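Local coordinates for protein uncharacterized esterase YxiM (Bacillus subtilis, PDB 2O14) that is probably a hydrolase of the GDSL lipolytic family, an esterase whose natural substrate is not known, at residues V111-D121 / C174-S182. Residues are numbered along the deposited sequence; the frame is centred on the assembly and turned at random.
Sequences VINMTGDGAED and CNYYPLNSS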
loop_
_atom_site.group_PDB
_atom_site.type_symbol
_atom_site.label_atom_id
_atom_site.label_comp_id
_atom_site.label_asym_id
_atom_site.label_seq_id
_atom_site.Cartn_x
_atom_site.Cartn_y
_atom_site.Cartn_z
ATOM N N VAL A 111 3.071 5.138 2.082
ATOM C CA VAL A 111 3.537 3.980 1.313
ATOM C C VAL A 111 3.805 2.844 2.300
ATOM O O VAL A 111 4.467 3.052 3.317
ATOM C CB VAL A 111 4.847 4.278 0.526
ATOM C CG1 VAL A 111 5.180 3.100 -0.387
ATOM C CG2 VAL A 111 4.693 5.551 -0.305
ATOM N N ILE A 112 3.307 1.648 2.001
ATOM C CA ILE A 112 3.479 0.526 2.915
ATOM C C ILE A 112 4.526 -0.520 2.544
ATOM O O ILE A 112 4.523 -1.066 1.440
ATOM C CB ILE A 112 2.133 -0.224 3.142
ATOM C CG1 ILE A 112 1.078 0.726 3.719
ATOM C CG2 ILE A 112 2.354 -1.408 4.076
ATOM C CD1 ILE A 112 1.439 1.322 5.084
ATOM N N ASN A 113 5.414 -0.794 3.494
ATOM C CA ASN A 113 6.453 -1.809 3.357
ATOM C C ASN A 113 7.272 -1.884 2.074
ATOM O O ASN A 113 7.247 -2.901 1.377
ATOM C CB ASN A 113 5.850 -3.196 3.630
ATOM C CG ASN A 113 5.402 -3.367 5.074
ATOM O OD1 ASN A 113 4.495 -4.143 5.359
ATOM N ND2 ASN A 113 6.050 -2.652 5.993
HETATM N N MSE A 114 8.006 -0.821 1.766
HETATM C CA MSE A 114 8.884 -0.827 0.604
HETATM C C MSE A 114 10.074 -1.676 1.074
HETATM O O MSE A 114 10.398 -1.677 2.264
HETATM C CB MSE A 114 9.350 0.597 0.279
HETATM C CG MSE A 114 8.247 1.550 -0.160
HETATM SE SE MSE A 114 8.875 3.402 -0.159
HETATM C CE MSE A 114 9.240 3.508 1.738
ATOM N N THR A 115 10.719 -2.403 0.168
ATOM C CA THR A 115 11.857 -3.234 0.570
ATOM C C THR A 115 13.053 -3.084 -0.361
ATOM O O THR A 115 12.914 -2.632 -1.499
ATOM C CB THR A 115 11.474 -4.738 0.628
ATOM O OG1 THR A 115 11.217 -5.222 -0.696
ATOM C CG2 THR A 115 10.228 -4.951 1.493
ATOM N N GLY A 116 14.231 -3.460 0.132
ATOM C CA GLY A 116 15.431 -3.371 -0.679
ATOM C C GLY A 116 16.102 -2.008 -0.666
ATOM O O GLY A 116 15.425 -0.972 -0.637
ATOM N N ASP A 117 17.433 -2.013 -0.681
ATOM C CA ASP A 117 18.212 -0.780 -0.689
ATOM C C ASP A 117 17.807 0.067 -1.891
ATOM O O ASP A 117 17.644 -0.455 -2.993
ATOM C CB ASP A 117 19.711 -1.080 -0.808
ATOM C CG ASP A 117 20.241 -1.910 0.337
ATOM O OD1 ASP A 117 19.509 -2.100 1.331
ATOM O OD2 ASP A 117 21.403 -2.363 0.241
ATOM N N GLY A 118 17.650 1.370 -1.682
ATOM C CA GLY A 118 17.290 2.246 -2.779
ATOM C C GLY A 118 15.891 2.044 -3.321
ATOM O O GLY A 118 15.575 2.505 -4.419
ATOM N N ALA A 119 15.048 1.361 -2.554
ATOM C CA ALA A 119 13.670 1.114 -2.964
ATOM C C ALA A 119 13.010 2.434 -3.328
ATOM O O ALA A 119 13.233 3.447 -2.670
ATOM C CB ALA A 119 12.904 0.449 -1.840
ATOM N N GLU A 120 12.192 2.420 -4.374
ATOM C CA GLU A 120 11.523 3.636 -4.808
ATOM C C GLU A 120 10.040 3.424 -5.036
ATOM O O GLU A 120 9.590 2.312 -5.308
ATOM C CB GLU A 120 12.141 4.142 -6.110
ATOM C CG GLU A 120 13.652 4.219 -6.106
ATOM C CD GLU A 120 14.191 4.814 -7.394
ATOM O OE1 GLU A 120 14.060 6.044 -7.585
ATOM O OE2 GLU A 120 14.738 4.050 -8.217
ATOM N N ASP A 121 9.279 4.503 -4.906
ATOM C CA ASP A 121 7.846 4.468 -5.141
ATOM C C ASP A 121 7.405 5.913 -5.227
ATOM O O ASP A 121 8.157 6.818 -4.856
ATOM C CB ASP A 121 7.090 3.777 -4.007
ATOM C CG ASP A 121 5.769 3.187 -4.474
ATOM O OD1 ASP A 121 5.224 3.658 -5.500
ATOM O OD2 ASP A 121 5.275 2.251 -3.816
ATOM N N CYS A 174 -0.903 -7.113 -1.083
ATOM C CA CYS A 174 0.111 -6.063 -0.959
ATOM C C CYS A 174 1.148 -5.938 -2.065
ATOM O O CYS A 174 1.230 -6.768 -2.975
ATOM C CB CYS A 174 0.845 -6.207 0.377
ATOM S SG CYS A 174 1.962 -7.621 0.452
ATOM N N ASN A 175 1.941 -4.874 -1.967
ATOM C CA ASN A 175 3.000 -4.600 -2.926
ATOM C C ASN A 175 4.310 -5.260 -2.516
ATOM O O ASN A 175 4.646 -5.321 -1.332
ATOM C CB ASN A 175 3.263 -3.095 -3.038
ATOM C CG ASN A 175 2.143 -2.347 -3.719
ATOM O OD1 ASN A 175 1.502 -2.865 -4.633
ATOM N ND2 ASN A 175 1.917 -1.101 -3.298
ATOM N N TYR A 176 5.040 -5.757 -3.505
ATOM C CA TYR A 176 6.349 -6.350 -3.273
ATOM C C TYR A 176 7.305 -5.518 -4.133
ATOM O O TYR A 176 6.907 -4.997 -5.177
ATOM C CB TYR A 176 6.372 -7.823 -3.689
ATOM C CG TYR A 176 5.569 -8.709 -2.766
ATOM C CD1 TYR A 176 4.178 -8.781 -2.866
ATOM C CD2 TYR A 176 6.194 -9.434 -1.757
ATOM C CE1 TYR A 176 3.425 -9.554 -1.974
ATOM C CE2 TYR A 176 5.453 -10.208 -0.859
ATOM C CZ TYR A 176 4.072 -10.264 -0.972
ATOM O OH TYR A 176 3.337 -11.013 -0.078
ATOM N N TYR A 177 8.548 -5.365 -3.697
ATOM C CA TYR A 177 9.499 -4.561 -4.457
ATOM C C TYR A 177 10.672 -5.353 -5.025
ATOM O O TYR A 177 11.091 -6.360 -4.453
ATOM C CB TYR A 177 10.013 -3.410 -3.584
ATOM C CG TYR A 177 8.931 -2.416 -3.218
ATOM C CD1 TYR A 177 7.919 -2.750 -2.314
ATOM C CD2 TYR A 177 8.893 -1.158 -3.809
ATOM C CE1 TYR A 177 6.894 -1.845 -2.013
ATOM C CE2 TYR A 177 7.876 -0.251 -3.521
ATOM C CZ TYR A 177 6.883 -0.596 -2.628
ATOM O OH TYR A 177 5.883 0.308 -2.368
ATOM N N PRO A 178 11.213 -4.909 -6.175
ATOM C CA PRO A 178 10.789 -3.734 -6.949
ATOM C C PRO A 178 9.384 -3.912 -7.527
ATOM O O PRO A 178 9.023 -5.005 -7.953
ATOM C CB PRO A 178 11.846 -3.642 -8.048
ATOM C CG PRO A 178 13.062 -4.225 -7.396
ATOM C CD PRO A 178 12.489 -5.433 -6.692
ATOM N N LEU A 179 8.605 -2.836 -7.550
ATOM C CA LEU A 179 7.233 -2.872 -8.060
ATOM C C LEU A 179 7.022 -3.524 -9.425
ATOM O O LEU A 179 6.005 -4.183 -9.650
ATOM C CB LEU A 179 6.657 -1.459 -8.119
ATOM C CG LEU A 179 6.339 -0.784 -6.786
ATOM C CD1 LEU A 179 5.846 0.634 -7.050
ATOM C CD2 LEU A 179 5.288 -1.593 -6.035
ATOM N N ASN A 180 7.968 -3.338 -10.338
ATOM C CA ASN A 180 7.825 -3.900 -11.679
ATOM C C ASN A 180 8.796 -5.031 -11.977
ATOM O O ASN A 180 9.009 -5.380 -13.136
ATOM C CB ASN A 180 7.996 -2.791 -12.718
ATOM C CG ASN A 180 6.903 -1.739 -12.632
ATOM O OD1 ASN A 180 7.079 -0.605 -13.086
ATOM N ND2 ASN A 180 5.762 -2.114 -12.059
ATOM N N SER A 181 9.366 -5.622 -10.937
ATOM C CA SER A 181 10.327 -6.694 -11.136
ATOM C C SER A 181 10.211 -7.819 -10.115
ATOM O O SER A 181 10.798 -8.883 -10.295
ATOM C CB SER A 181 11.739 -6.108 -11.091
ATOM O OG SER A 181 12.716 -7.125 -11.172
ATOM N N SER A 182 9.453 -7.588 -9.049
ATOM C CA SER A 182 9.302 -8.587 -7.996
ATOM C C SER A 182 8.766 -9.934 -8.467
ATOM O O SER A 182 7.795 -10.011 -9.224
ATOM C CB SER A 182 8.415 -8.045 -6.865
ATOM O OG SER A 182 7.129 -7.670 -7.326
HETATM O O HOH W 1 3.846 -0.354 -0.874
HETATM O O HOH W 2 3.435 -4.195 1.087
HETATM O O HOH W 3 6.832 -5.449 0.210
HETATM O O HOH W 4 8.803 -6.445 -1.230
HETATM O O HOH W 5 13.166 -6.433 -2.131
HETATM O O HOH W 6 9.856 -0.115 -6.866
#
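Y177 reaches across from the GDSL-family part of the chain and hydrogen-bonds D121 of the galactose-binding-like part. The contact is a domain interface. A loop of the SGNH-type hydrolase fold, following strand 164-169, lies against strands 108-115 and 120-127 of the β-domain. The Y177 hydroxyl donates to D121 OD2, and OH to OD2 is very short at 2.5 Å. The carboxylate and ring planes are turned 66° apart. The CA of M114, a selenomethionine, lies over one ring face in a CH-pi contact, 3.7 Å from the Y177 ring centroid and 23° off the ring normal. M114 CG adds an apolar touch at Y177 CZ. L179 CD2 lies over the opposite face near the rim. L179 CD1 packs against the D121 carboxylate, 3.5 Å from D121 OD1. E120 O lies in the ring plane, at the CE2 edge. With CG anti to its carbonyl carbon (chi1 -65°), the Y177 ring lies between M114 CA and L179 CD2. Replacing Y177 by alanine would remove the ring and hydroxyl, and would probably leave D121 OD2 without this donor and open a gap between M114 and L179.

Several waters bridge the two segments. One water donates to both I112 O and Y177 OH and accepts from N175 ND2. The other end of that amide, N175 OD1, is held by N204. A second water bridges N113 O and N175 O. Further out, backbone bonds to V103 and A101 tie V111 and M114 into the antiparallel sheet. D121 bonds to V93 in the other, mixed sheet. R345 binds L179 O and S182 O. Beside T115, a water accepts from Y177 N at 2.7 Å and sits 2.8 Å from T115 OG1.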